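Local atomic coordinates of N-acetylglucosaminidase (Paenibacillus barengoltzii, PDB entry 6INX), a protein that probably hydrolyses N-acetylglucosamine linkages in glycans, as a family 18 glycoside hydrolase classed with the endo-beta-N-acetylglucosaminidases. Residues Thr195-Asn200 / Tyr281-Ala286; Pro263-Leu268 / His332-Ala337; Ala270-Ile273 / Gly277-Arg280; Pro289-Gly294 / Ile298-Glu303. All coordinates share one frame; numbering follows the deposited sequence.

Contact 1: residues Thr195-Asn200 / Tyr281-Ala286; sequences TGHHTN and YWDEEA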
loop_
_atom_site.group_PDB
_atom_site.type_symbol
_atom_site.label_atom_id
_atom_site.label_comp_id
_atom_site.label_asym_id
_atom_site.label_seq_id
_atom_site.Cartn_x
_atom_site.Cartn_y
_atom_site.Cartn_z
ATOM N N THR A 195 -0.987 -11.444 4.059
ATOM C CA THR A 195 -1.744 -11.399 5.297
ATOM C C THR A 195 -1.252 -10.264 6.189
ATOM O O THR A 195 -0.110 -9.787 6.090
ATOM C CB THR A 195 -1.640 -12.716 6.070
ATOM O OG1 THR A 195 -0.291 -12.919 6.520
ATOM C CG2 THR A 195 -2.054 -13.898 5.208
ATOM N N GLY A 196 -2.144 -9.821 7.063
ATOM C CA GLY A 196 -1.795 -8.822 8.051
ATOM C C GLY A 196 -3.032 -8.444 8.840
ATOM O O GLY A 196 -4.098 -9.027 8.665
ATOM N N HIS A 197 -2.864 -7.453 9.702
ATOM C CA HIS A 197 -3.946 -7.046 10.590
ATOM C C HIS A 197 -4.856 -6.058 9.877
ATOM O O HIS A 197 -4.383 -5.052 9.344
ATOM C CB HIS A 197 -3.337 -6.357 11.805
ATOM C CG HIS A 197 -2.376 -7.215 12.567
ATOM N ND1 HIS A 197 -2.734 -8.435 13.098
ATOM C CD2 HIS A 197 -1.070 -7.035 12.876
ATOM C CE1 HIS A 197 -1.689 -8.969 13.709
ATOM N NE2 HIS A 197 -0.667 -8.137 13.591
ATOM N N HIS A 198 -6.168 -6.299 9.920
ATOM C CA HIS A 198 -7.080 -5.417 9.197
ATOM C C HIS A 198 -7.509 -4.203 10.003
ATOM O O HIS A 198 -7.990 -3.225 9.420
ATOM C CB HIS A 198 -8.253 -6.213 8.584
ATOM C CG HIS A 198 -9.477 -6.313 9.448
ATOM N ND1 HIS A 198 -10.555 -5.466 9.310
ATOM C CD2 HIS A 198 -9.842 -7.234 10.373
ATOM C CE1 HIS A 198 -11.509 -5.825 10.150
ATOM N NE2 HIS A 198 -11.101 -6.894 10.809
ATOM N N THR A 199 -7.327 -4.235 11.320
ATOM C CA THR A 199 -7.838 -3.184 12.184
ATOM C C THR A 199 -6.846 -2.904 13.319
ATOM O O THR A 199 -7.222 -2.668 14.469
ATOM C CB THR A 199 -9.277 -3.500 12.607
ATOM O OG1 THR A 199 -9.870 -2.377 13.269
ATOM C CG2 THR A 199 -9.372 -4.764 13.471
ATOM N N ASN A 200 -5.559 -2.876 12.972
ATOM C CA ASN A 200 -4.488 -2.799 13.960
ATOM C C ASN A 200 -4.267 -1.388 14.492
ATOM O O ASN A 200 -4.186 -0.419 13.734
ATOM C CB ASN A 200 -3.169 -3.303 13.361
ATOM C CG ASN A 200 -2.795 -2.612 12.039
ATOM O OD1 ASN A 200 -3.632 -2.451 11.131
ATOM N ND2 ASN A 200 -1.516 -2.227 11.913
ATOM N N TYR A 281 -2.994 -15.857 18.685
ATOM C CA TYR A 281 -1.743 -15.184 18.973
ATOM C C TYR A 281 -2.016 -13.707 19.208
ATOM O O TYR A 281 -3.008 -13.151 18.723
ATOM C CB TYR A 281 -0.769 -15.358 17.809
ATOM C CG TYR A 281 -0.452 -16.809 17.549
ATOM C CD1 TYR A 281 0.381 -17.522 18.412
ATOM C CD2 TYR A 281 -0.992 -17.475 16.462
ATOM C CE1 TYR A 281 0.668 -18.844 18.186
ATOM C CE2 TYR A 281 -0.707 -18.807 16.221
ATOM C CZ TYR A 281 0.131 -19.486 17.089
ATOM O OH TYR A 281 0.406 -20.814 16.862
ATOM N N TRP A 282 -1.151 -13.082 19.993
ATOM C CA TRP A 282 -1.226 -11.658 20.272
ATOM C C TRP A 282 0.015 -10.988 19.706
ATOM O O TRP A 282 1.142 -11.399 20.007
ATOM C CB TRP A 282 -1.337 -11.399 21.779
ATOM C CG TRP A 282 -1.353 -9.941 22.155
ATOM C CD1 TRP A 282 -0.343 -9.229 22.734
ATOM C CD2 TRP A 282 -2.432 -9.009 21.959
ATOM N NE1 TRP A 282 -0.725 -7.921 22.913
ATOM C CE2 TRP A 282 -2.002 -7.761 22.443
ATOM C CE3 TRP A 282 -3.719 -9.113 21.421
ATOM C CZ2 TRP A 282 -2.812 -6.629 22.417
ATOM C CZ3 TRP A 282 -4.520 -7.980 21.393
ATOM C CH2 TRP A 282 -4.064 -6.759 21.886
ATOM N N ASP A 283 -0.193 -9.983 18.859
ATOM C CA ASP A 283 0.898 -9.175 18.320
ATOM C C ASP A 283 1.123 -8.014 19.282
ATOM O O ASP A 283 0.346 -7.054 19.310
ATOM C CB ASP A 283 0.530 -8.694 16.918
ATOM C CG ASP A 283 1.671 -8.002 16.215
ATOM O OD1 ASP A 283 2.460 -7.318 16.893
ATOM O OD2 ASP A 283 1.752 -8.117 14.971
ATOM N N GLU A 284 2.187 -8.111 20.087
ATOM C CA GLU A 284 2.466 -7.100 21.099
ATOM C C GLU A 284 2.883 -5.767 20.502
ATOM O O GLU A 284 2.804 -4.749 21.193
ATOM C CB GLU A 284 3.552 -7.593 22.066
ATOM C CG GLU A 284 3.120 -8.739 22.964
ATOM C CD GLU A 284 4.173 -9.101 23.997
ATOM O OE1 GLU A 284 4.535 -8.225 24.814
ATOM O OE2 GLU A 284 4.637 -10.261 23.993
ATOM N N GLU A 285 3.336 -5.739 19.249
ATOM C CA GLU A 285 3.676 -4.453 18.663
ATOM C C GLU A 285 2.444 -3.767 18.091
ATOM O O GLU A 285 2.195 -2.597 18.378
ATOM C CB GLU A 285 4.752 -4.597 17.585
ATOM C CG GLU A 285 5.245 -3.239 17.095
ATOM C CD GLU A 285 6.385 -3.348 16.099
ATOM O OE1 GLU A 285 6.602 -4.450 15.567
ATOM O OE2 GLU A 285 7.056 -2.329 15.845
ATOM N N ALA A 286 1.657 -4.498 17.307
ATOM C CA ALA A 286 0.479 -3.909 16.688
ATOM C C ALA A 286 -0.659 -3.732 17.679
ATOM O O ALA A 286 -1.592 -2.972 17.400
ATOM C CB ALA A 286 0.016 -4.806 15.539
#
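His197 and Asp283 share one side-chain hydrogen bond. His197 lies in the loop after barrel strand 179-183. Asp283 ends strand 279-283, an outer strand of the antiparallel sheet.

His197 NE2 donates to Asp283 OD2 at 2.8 Å, with an N-H...O angle of 162°. Asp283 CG lies opposite its backbone N (chi1 -173°), carrying the carboxylate toward His197. The oxygen sits at the ring edge, in the imidazole plane. The carboxylate is turned 66° away from that plane. OD2 takes the hydrogen on its anti side, somewhat out of the carboxylate plane.

Asp283 OD1 binds within its own segment, 281-286, accepting from Ala286 N and Glu285 N, each at 3.0 Å. The Ala286 bond is almost straight but comes from above the carboxylate plane. The bond from Glu285 is more bent and completes an Asx turn.

The apolar part is small. Ala286 CB lies 3.6 Å from His197 CD2 and 4.1 Å from Asn200 CB. Asn200 ND2 bonds separately to Tyr202 O.

Three N-H groups thus hold the carboxylate, and the bond to OD2 probably restrains rotation of the His197 ring. The bond places a hydrogen on NE2, and the nearby negative charge would probably polarise the imidazole.

Contact 2: residues Pro263-Leu268 / His332-Ala337; sequences PDFTEL and HRLLDA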
loop_
_atom_site.group_PDB
_atom_site.type_symbol
_atom_site.label_atom_id
_atom_site.label_comp_id
_atom_site.label_asym_id
_atom_site.label_seq_id
_atom_site.Cartn_x
_atom_site.Cartn_y
_atom_site.Cartn_z
ATOM N N PRO A 263 -15.167 -14.824 9.531
ATOM C CA PRO A 263 -16.300 -14.910 10.458
ATOM C C PRO A 263 -16.494 -13.611 11.232
ATOM O O PRO A 263 -15.545 -12.876 11.515
ATOM C CB PRO A 263 -15.897 -16.056 11.396
ATOM C CG PRO A 263 -14.871 -16.852 10.613
ATOM C CD PRO A 263 -14.142 -15.853 9.782
ATOM N N ASP A 264 -17.749 -13.321 11.576
ATOM C CA ASP A 264 -17.981 -12.233 12.515
ATOM C C ASP A 264 -17.563 -12.653 13.920
ATOM O O ASP A 264 -17.215 -13.813 14.173
ATOM C CB ASP A 264 -19.423 -11.713 12.452
ATOM C CG ASP A 264 -20.465 -12.738 12.879
ATOM O OD1 ASP A 264 -20.135 -13.768 13.494
ATOM O OD2 ASP A 264 -21.657 -12.489 12.593
ATOM N N PHE A 265 -17.584 -11.699 14.851
ATOM C CA PHE A 265 -17.096 -12.023 16.187
ATOM C C PHE A 265 -17.932 -13.116 16.848
ATOM O O PHE A 265 -17.392 -13.954 17.575
ATOM C CB PHE A 265 -16.982 -10.788 17.079
ATOM C CG PHE A 265 -16.272 -11.067 18.369
ATOM C CD1 PHE A 265 -14.893 -11.156 18.404
ATOM C CD2 PHE A 265 -16.983 -11.294 19.535
ATOM C CE1 PHE A 265 -14.224 -11.434 19.579
ATOM C CE2 PHE A 265 -16.320 -11.571 20.724
ATOM C CZ PHE A 265 -14.938 -11.641 20.741
ATOM N N THR A 266 -19.251 -13.115 16.625
ATOM C CA THR A 266 -20.085 -14.214 17.123
ATOM C C THR A 266 -19.513 -15.566 16.718
ATOM O O THR A 266 -19.324 -16.458 17.557
ATOM C CB THR A 266 -21.501 -14.085 16.559
ATOM O OG1 THR A 266 -22.006 -12.776 16.824
ATOM C CG2 THR A 266 -22.423 -15.141 17.189
ATOM N N GLU A 267 -19.221 -15.723 15.425
ATOM C CA GLU A 267 -18.733 -16.993 14.900
ATOM C C GLU A 267 -17.299 -17.268 15.335
ATOM O O GLU A 267 -16.933 -18.425 15.568
ATOM C CB GLU A 267 -18.833 -16.982 13.376
ATOM C CG GLU A 267 -20.221 -17.275 12.865
ATOM C CD GLU A 267 -20.839 -18.458 13.570
ATOM O OE1 GLU A 267 -21.798 -18.262 14.352
ATOM O OE2 GLU A 267 -20.346 -19.584 13.353
ATOM N N LEU A 268 -16.468 -16.226 15.441
ATOM C CA LEU A 268 -15.105 -16.417 15.937
ATOM C C LEU A 268 -15.120 -16.962 17.359
ATOM O O LEU A 268 -14.386 -17.904 17.691
ATOM C CB LEU A 268 -14.349 -15.092 15.904
ATOM C CG LEU A 268 -13.952 -14.537 14.542
ATOM C CD1 LEU A 268 -13.416 -13.126 14.719
ATOM C CD2 LEU A 268 -12.920 -15.435 13.870
ATOM N N HIS A 332 -22.282 -9.619 22.806
ATOM C CA HIS A 332 -22.394 -8.301 23.435
ATOM C C HIS A 332 -21.115 -7.846 24.128
ATOM O O HIS A 332 -21.091 -6.746 24.700
ATOM C CB HIS A 332 -23.593 -8.194 24.392
ATOM C CG HIS A 332 -24.827 -8.869 23.882
ATOM N ND1 HIS A 332 -25.568 -8.367 22.834
ATOM C CD2 HIS A 332 -25.447 -10.008 24.270
ATOM C CE1 HIS A 332 -26.592 -9.167 22.599
ATOM N NE2 HIS A 332 -26.543 -10.171 23.456
ATOM N N ARG A 333 -20.035 -8.633 24.061
ATOM C CA ARG A 333 -18.834 -8.325 24.823
ATOM C C ARG A 333 -18.060 -7.152 24.234
ATOM O O ARG A 333 -17.441 -6.386 24.981
ATOM C CB ARG A 333 -17.946 -9.570 24.935
ATOM C CG ARG A 333 -18.712 -10.807 25.417
ATOM C CD ARG A 333 -17.819 -11.831 26.118
ATOM N NE ARG A 333 -16.867 -12.461 25.211
ATOM C CZ ARG A 333 -17.041 -13.649 24.634
ATOM N NH1 ARG A 333 -18.143 -14.358 24.856
ATOM N NH2 ARG A 333 -16.106 -14.128 23.826
ATOM N N LEU A 334 -18.083 -6.983 22.905
ATOM C CA LEU A 334 -17.235 -5.964 22.299
ATOM C C LEU A 334 -17.781 -4.564 22.553
ATOM O O LEU A 334 -17.013 -3.638 22.841
ATOM C CB LEU A 334 -17.053 -6.246 20.805
ATOM C CG LEU A 334 -16.339 -7.550 20.441
ATOM C CD1 LEU A 334 -16.023 -7.591 18.948
ATOM C CD2 LEU A 334 -15.067 -7.727 21.266
ATOM N N LEU A 335 -19.104 -4.396 22.487
ATOM C CA LEU A 335 -19.697 -3.117 22.872
ATOM C C LEU A 335 -19.461 -2.820 24.350
ATOM O O LEU A 335 -19.155 -1.681 24.722
ATOM C CB LEU A 335 -21.190 -3.103 22.550
ATOM C CG LEU A 335 -21.970 -1.882 23.063
ATOM C CD1 LEU A 335 -21.324 -0.565 22.629
ATOM C CD2 LEU A 335 -23.408 -1.954 22.597
ATOM N N ASP A 336 -19.579 -3.832 25.211
ATOM C CA ASP A 336 -19.287 -3.615 26.626
ATOM C C ASP A 336 -17.846 -3.154 26.835
ATOM O O ASP A 336 -17.585 -2.223 27.605
ATOM C CB ASP A 336 -19.558 -4.898 27.408
ATOM C CG ASP A 336 -20.345 -4.652 28.670
ATOM O OD1 ASP A 336 -21.079 -3.642 28.726
ATOM O OD2 ASP A 336 -20.228 -5.464 29.611
ATOM N N ALA A 337 -16.894 -3.785 26.139
ATOM C CA ALA A 337 -15.496 -3.395 26.267
ATOM C C ALA A 337 -15.277 -1.953 25.826
ATOM O O ALA A 337 -14.514 -1.208 26.456
ATOM C CB ALA A 337 -14.617 -4.342 25.448
#
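Thr266 OG1 is gripped twice, by hydrogen bonds to Arg330 N and Cys328 O. These bonds tie helix 265-272, part of the segment inserted in the family 18 TIM barrel, to the loop leading into helix 333-341. That helix follows barrel strand 320-324, so the contact joins insertion to barrel.

Helix 265-272 is N-capped by Asp264, whose OD1 accepts from Glu267 N at 2.9 Å. The cap stands at the change from strand to helix. Phe265 follows it and carries the contact.

Phe265 CG is anti to the backbone N (chi1 -170°), which sends the ring toward helix 333-341. Leu334 answers with a CH-pi contact. Its CD1 lies over one ring face, 3.8 Å from the centroid and 23° off the normal. The methyl is displaced toward the CG end and comes within 3.5 Å of Phe265 CG. The other branch, CD2, reaches the far end of the ring at Phe265 CZ, 4.0 Å away. Leu334 also packs on Ile306 of helix 303-316.

Arg333 adds a looser contact. Its bent chain gives NE to a salt bridge with Glu303. The guanidinium plane stands 75° to the phenyl ring, with Arg333 NH2 4.0 Å from Phe265 CE2.

Contact 3: residues Ala270-Ile273 / Gly277-Arg280; sequences AEYI and GFVR
Tyr272 and Phe278 form an edge-to-face aromatic pair. It joins Tyr272, in the last part of helix 265-272, to the residues that lead into strand 279-283. Both elements belong to the insertion in the family 18 TIM barrel, and this contact lies at the protein surface.

The two side chains lie side by side and point the same way. Their rings are tilted against each other, with planes 62° apart and centroids 5.1 Å apart. The edge of Tyr272 is directed at the face of Phe278. Tyr272 CD2 does most of the touching. It stands over the phenyl face, displaced toward the rim, 3.7 Å from Phe278 CE1. Tyr272 CE2 is next, 3.8 Å from the same carbon.

Phe278 CG is anti to its own carbonyl carbon (chi1 -74°), and this brings the ring beside the tyrosine. The base of the side chain is close to the Tyr272 backbone as well. Phe278 CB lies only 3.1 Å from Tyr272 O, a tight approach. Replacing Phe278 by an alanine here would probably leave the Tyr272 edge without the face it packs on and open a gap beside Ile298, which both rings touch.

Farther along the two segments the contact continues more loosely with Ile273 and Arg280. The arginine chain is extended as far as NE, and its NH2 forms a salt bridge with Asp302. Its aliphatic part passes the isoleucine, where Ile273 CG2 lies 4.3 Å from Arg280 CD.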
loop_
_atom_site.group_PDB
_atom_site.type_symbol
_atom_site.label_atom_id
_atom_site.label_comp_id
_atom_site.label_asym_id
_atom_site.label_seq_id
_atom_site.Cartn_x
_atom_site.Cartn_y
_atom_site.Cartn_z
ATOM N N ALA A 270 -17.499 -18.605 18.766
ATOM C CA ALA A 270 -18.136 -19.918 18.831
ATOM C C ALA A 270 -17.269 -21.020 18.232
ATOM O O ALA A 270 -17.264 -22.149 18.738
ATOM C CB ALA A 270 -19.486 -19.881 18.117
ATOM N N GLU A 271 -16.527 -20.722 17.165
ATOM C CA GLU A 271 -15.960 -21.763 16.316
ATOM C C GLU A 271 -14.456 -21.652 16.085
ATOM O O GLU A 271 -13.845 -22.651 15.690
ATOM C CB GLU A 271 -16.690 -21.783 14.958
ATOM C CG GLU A 271 -16.142 -22.719 13.871
ATOM C CD GLU A 271 -16.712 -24.123 13.955
ATOM O OE1 GLU A 271 -16.451 -24.922 13.027
ATOM O OE2 GLU A 271 -17.412 -24.427 14.946
ATOM N N TYR A 272 -13.833 -20.506 16.337
ATOM C CA TYR A 272 -12.464 -20.330 15.854
ATOM C C TYR A 272 -11.446 -19.997 16.929
ATOM O O TYR A 272 -10.317 -20.489 16.864
ATOM C CB TYR A 272 -12.413 -19.232 14.778
ATOM C CG TYR A 272 -13.024 -19.626 13.456
ATOM C CD1 TYR A 272 -14.401 -19.540 13.248
ATOM C CD2 TYR A 272 -12.229 -20.076 12.407
ATOM C CE1 TYR A 272 -14.965 -19.891 12.034
ATOM C CE2 TYR A 272 -12.788 -20.428 11.185
ATOM C CZ TYR A 272 -14.156 -20.329 11.003
ATOM O OH TYR A 272 -14.745 -20.675 9.808
ATOM N N ILE A 273 -11.782 -19.149 17.900
ATOM C CA ILE A 273 -10.771 -18.667 18.838
ATOM C C ILE A 273 -10.350 -19.828 19.733
ATOM O O ILE A 273 -11.153 -20.337 20.520
ATOM C CB ILE A 273 -11.269 -17.475 19.664
ATOM C CG1 ILE A 273 -11.563 -16.278 18.755
ATOM C CG2 ILE A 273 -10.226 -17.111 20.723
ATOM C CD1 ILE A 273 -12.261 -15.123 19.464
ATOM N N GLY A 277 -8.445 -26.247 15.841
ATOM C CA GLY A 277 -7.104 -26.163 15.307
ATOM C C GLY A 277 -6.547 -24.759 15.219
ATOM O O GLY A 277 -5.349 -24.604 14.959
ATOM N N PHE A 278 -7.374 -23.738 15.423
ATOM C CA PHE A 278 -6.927 -22.355 15.330
ATOM C C PHE A 278 -6.370 -21.910 16.670
ATOM O O PHE A 278 -7.028 -22.057 17.704
ATOM C CB PHE A 278 -8.083 -21.439 14.926
ATOM C CG PHE A 278 -8.474 -21.564 13.485
ATOM C CD1 PHE A 278 -9.366 -22.543 13.080
ATOM C CD2 PHE A 278 -7.939 -20.717 12.526
ATOM C CE1 PHE A 278 -9.731 -22.675 11.763
ATOM C CE2 PHE A 278 -8.292 -20.847 11.196
ATOM C CZ PHE A 278 -9.196 -21.824 10.806
ATOM N N VAL A 279 -5.164 -21.366 16.648
ATOM C CA VAL A 279 -4.512 -20.843 17.839
ATOM C C VAL A 279 -4.584 -19.323 17.812
ATOM O O VAL A 279 -4.316 -18.699 16.775
ATOM C CB VAL A 279 -3.052 -21.318 17.906
ATOM C CG1 VAL A 279 -2.379 -20.766 19.142
ATOM C CG2 VAL A 279 -2.996 -22.836 17.878
ATOM N N ARG A 280 -4.955 -18.723 18.939
ATOM C CA ARG A 280 -4.906 -17.273 19.062
ATOM C C ARG A 280 -3.507 -16.814 19.445
ATOM O O ARG A 280 -2.909 -17.315 20.409
ATOM C CB ARG A 280 -5.918 -16.770 20.089
ATOM C CG ARG A 280 -5.842 -15.263 20.317
ATOM C CD ARG A 280 -6.656 -14.864 21.528
ATOM N NE ARG A 280 -6.753 -13.416 21.738
ATOM C CZ ARG A 280 -5.879 -12.680 22.425
ATOM N NH1 ARG A 280 -4.784 -13.235 22.950
ATOM N NH2 ARG A 280 -6.082 -11.376 22.579
#

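Contact 4: residues Pro289-Gly294 / Ile298-Glu303; sequences PYLFDG and ISYDDE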
loop_
_atom_site.group_PDB
_atom_site.type_symbol
_atom_site.label_atom_id
_atom_site.label_comp_id
_atom_site.label_asym_id
_atom_site.label_seq_id
_atom_site.Cartn_x
_atom_site.Cartn_y
_atom_site.Cartn_z
ATOM N N PRO A 289 -4.964 -9.107 17.965
ATOM C CA PRO A 289 -5.014 -10.568 17.974
ATOM C C PRO A 289 -5.185 -11.135 16.575
ATOM O O PRO A 289 -5.723 -10.496 15.669
ATOM C CB PRO A 289 -6.278 -10.834 18.800
ATOM C CG PRO A 289 -7.229 -9.751 18.311
ATOM C CD PRO A 289 -6.308 -8.517 18.137
ATOM N N TYR A 290 -4.726 -12.370 16.407
ATOM C CA TYR A 290 -4.906 -13.076 15.147
ATOM C C TYR A 290 -4.981 -14.572 15.412
ATOM O O TYR A 290 -4.486 -15.059 16.431
ATOM C CB TYR A 290 -3.826 -12.725 14.111
ATOM C CG TYR A 290 -2.387 -13.024 14.497
ATOM C CD1 TYR A 290 -1.698 -12.191 15.367
ATOM C CD2 TYR A 290 -1.705 -14.089 13.931
ATOM C CE1 TYR A 290 -0.366 -12.439 15.699
ATOM C CE2 TYR A 290 -0.371 -14.350 14.249
ATOM C CZ TYR A 290 0.286 -13.516 15.135
ATOM O OH TYR A 290 1.608 -13.782 15.446
ATOM N N LEU A 291 -5.607 -15.298 14.483
ATOM C CA LEU A 291 -5.766 -16.744 14.577
ATOM C C LEU A 291 -5.068 -17.408 13.404
ATOM O O LEU A 291 -5.087 -16.890 12.283
ATOM C CB LEU A 291 -7.238 -17.144 14.520
ATOM C CG LEU A 291 -8.186 -16.441 15.481
ATOM C CD1 LEU A 291 -9.585 -17.043 15.348
ATOM C CD2 LEU A 291 -7.687 -16.567 16.906
ATOM N N PHE A 292 -4.464 -18.563 13.659
ATOM C CA PHE A 292 -3.848 -19.338 12.594
ATOM C C PHE A 292 -3.923 -20.806 12.966
ATOM O O PHE A 292 -3.664 -21.168 14.116
ATOM C CB PHE A 292 -2.380 -18.935 12.405
ATOM C CG PHE A 292 -1.769 -19.449 11.133
ATOM C CD1 PHE A 292 -2.386 -19.225 9.918
ATOM C CD2 PHE A 292 -0.562 -20.135 11.149
ATOM C CE1 PHE A 292 -1.828 -19.687 8.737
ATOM C CE2 PHE A 292 0.015 -20.584 9.962
ATOM C CZ PHE A 292 -0.621 -20.355 8.761
ATOM N N ASP A 293 -4.257 -21.648 11.987
ATOM C CA ASP A 293 -4.315 -23.094 12.183
ATOM C C ASP A 293 -3.272 -23.830 11.361
ATOM O O ASP A 293 -3.338 -25.060 11.251
ATOM C CB ASP A 293 -5.707 -23.629 11.839
ATOM C CG ASP A 293 -5.973 -23.661 10.337
ATOM O OD1 ASP A 293 -5.313 -22.916 9.578
ATOM O OD2 ASP A 293 -6.851 -24.428 9.894
ATOM N N GLY A 294 -2.340 -23.104 10.751
ATOM C CA GLY A 294 -1.364 -23.684 9.852
ATOM C C GLY A 294 -1.626 -23.404 8.390
ATOM O O GLY A 294 -0.738 -23.654 7.565
ATOM N N ILE A 298 -6.583 -15.391 10.218
ATOM C CA ILE A 298 -7.752 -14.577 10.549
ATOM C C ILE A 298 -7.319 -13.397 11.408
ATOM O O ILE A 298 -6.699 -13.587 12.457
ATOM C CB ILE A 298 -8.816 -15.408 11.292
ATOM C CG1 ILE A 298 -9.352 -16.506 10.368
ATOM C CG2 ILE A 298 -9.938 -14.513 11.804
ATOM C CD1 ILE A 298 -10.274 -17.538 11.041
ATOM N N SER A 299 -7.660 -12.183 10.971
ATOM C CA SER A 299 -7.368 -10.957 11.704
ATOM C C SER A 299 -8.670 -10.394 12.265
ATOM O O SER A 299 -9.675 -10.344 11.557
ATOM C CB SER A 299 -6.785 -9.918 10.741
ATOM O OG SER A 299 -6.798 -8.641 11.331
ATOM N N TYR A 300 -8.650 -9.921 13.513
ATOM C CA TYR A 300 -9.888 -9.444 14.130
ATOM C C TYR A 300 -9.563 -8.481 15.266
ATOM O O TYR A 300 -8.401 -8.262 15.594
ATOM C CB TYR A 300 -10.756 -10.632 14.589
ATOM C CG TYR A 300 -10.219 -11.426 15.761
ATOM C CD1 TYR A 300 -9.051 -12.166 15.650
ATOM C CD2 TYR A 300 -10.898 -11.456 16.976
ATOM C CE1 TYR A 300 -8.560 -12.906 16.717
ATOM C CE2 TYR A 300 -10.413 -12.203 18.055
ATOM C CZ TYR A 300 -9.248 -12.924 17.913
ATOM O OH TYR A 300 -8.759 -13.666 18.976
ATOM N N ASP A 301 -10.621 -7.896 15.845
ATOM C CA ASP A 301 -10.569 -7.088 17.061
ATOM C C ASP A 301 -11.191 -7.892 18.200
ATOM O O ASP A 301 -12.163 -8.634 17.993
ATOM C CB ASP A 301 -11.442 -5.823 16.896
ATOM C CG ASP A 301 -10.637 -4.517 16.818
ATOM O OD1 ASP A 301 -9.443 -4.480 17.186
ATOM O OD2 ASP A 301 -11.228 -3.498 16.377
ATOM N N ASP A 302 -10.631 -7.756 19.401
ATOM C CA ASP A 302 -11.275 -8.371 20.560
ATOM C C ASP A 302 -11.331 -7.390 21.724
ATOM O O ASP A 302 -11.030 -6.208 21.549
ATOM C CB ASP A 302 -10.613 -9.711 20.931
ATOM C CG ASP A 302 -9.184 -9.567 21.440
ATOM O OD1 ASP A 302 -8.677 -8.441 21.582
ATOM O OD2 ASP A 302 -8.554 -10.608 21.715
ATOM N N GLU A 303 -11.712 -7.855 22.920
ATOM C CA GLU A 303 -11.760 -6.936 24.056
ATOM C C GLU A 303 -10.381 -6.368 24.379
ATOM O O GLU A 303 -10.272 -5.224 24.840
ATOM C CB GLU A 303 -12.356 -7.635 25.284
ATOM C CG GLU A 303 -13.756 -8.201 25.064
ATOM C CD GLU A 303 -13.750 -9.662 24.642
ATOM O OE1 GLU A 303 -12.946 -10.053 23.763
ATOM O OE2 GLU A 303 -14.550 -10.434 25.203
HETATM O O HOH W 1 -5.449 -8.692 13.617
#
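Pro289 sets its CB-CG side on the face of Tyr300, in a CH-pi contact. Pro289 CG sits over the ring centre, 3.8 Å from the centroid and 12° off the normal. Pro289 CB meets the same ring, 3.7 Å from Tyr300 CE1. Beyond it the proline slides past the Asp302 carboxylate, whose OD2 binds Arg280.

Tyr300 CG stands between its backbone N and carbonyl carbon (chi1 69°), turning the ring back over the neighbouring strand. There Leu291 crosses it at about a right angle, with Leu291 CD2 3.7 Å from Tyr300 OH. A glycine in place of Tyr300 would probably leave Pro289 CG without its ring face and open a gap beside Leu291.

Leu291 also packs on Ile298, on the sheet face covered by helix 265-272. Their backbones form a hydrogen-bonded antiparallel pair: Leu291 N to Ile298 O is 2.9 Å and Ile298 N to Leu291 O 3.0 Å. Tyr290 and Ser299 form a non-hydrogen-bonded pair. A water donates to Pro289 O at 2.7 Å and bonds to Ser299 OG, which also binds His198 N.

Strands 288-292 and 297-299 thus make a beta hairpin, part of the antiparallel sheet of the alpha+beta insertion found in many family 18 TIM barrels.

All four contacts involve the segment inserted between barrel strands 230-235 and 320-324. Contact 4 is central, its centre about 8 Å from those of contacts 1 and 3 and about 13 Å from that of contact 2. His198 N to Ser299 OG, 2.8 Å, links contacts 1 and 4. A salt bridge from Arg280 NH2 to Asp302 OD2, 2.7 Å, links contacts 3 and 4. Another, Arg333 NE to Glu303 OE2 at 3.1 Å, links contacts 2 and 4. Contacts 1 and 2 do not touch; their centres are about 17 Å apart. The DxDxE signature of the family starts on barrel strand 105-109, outside all four contacts.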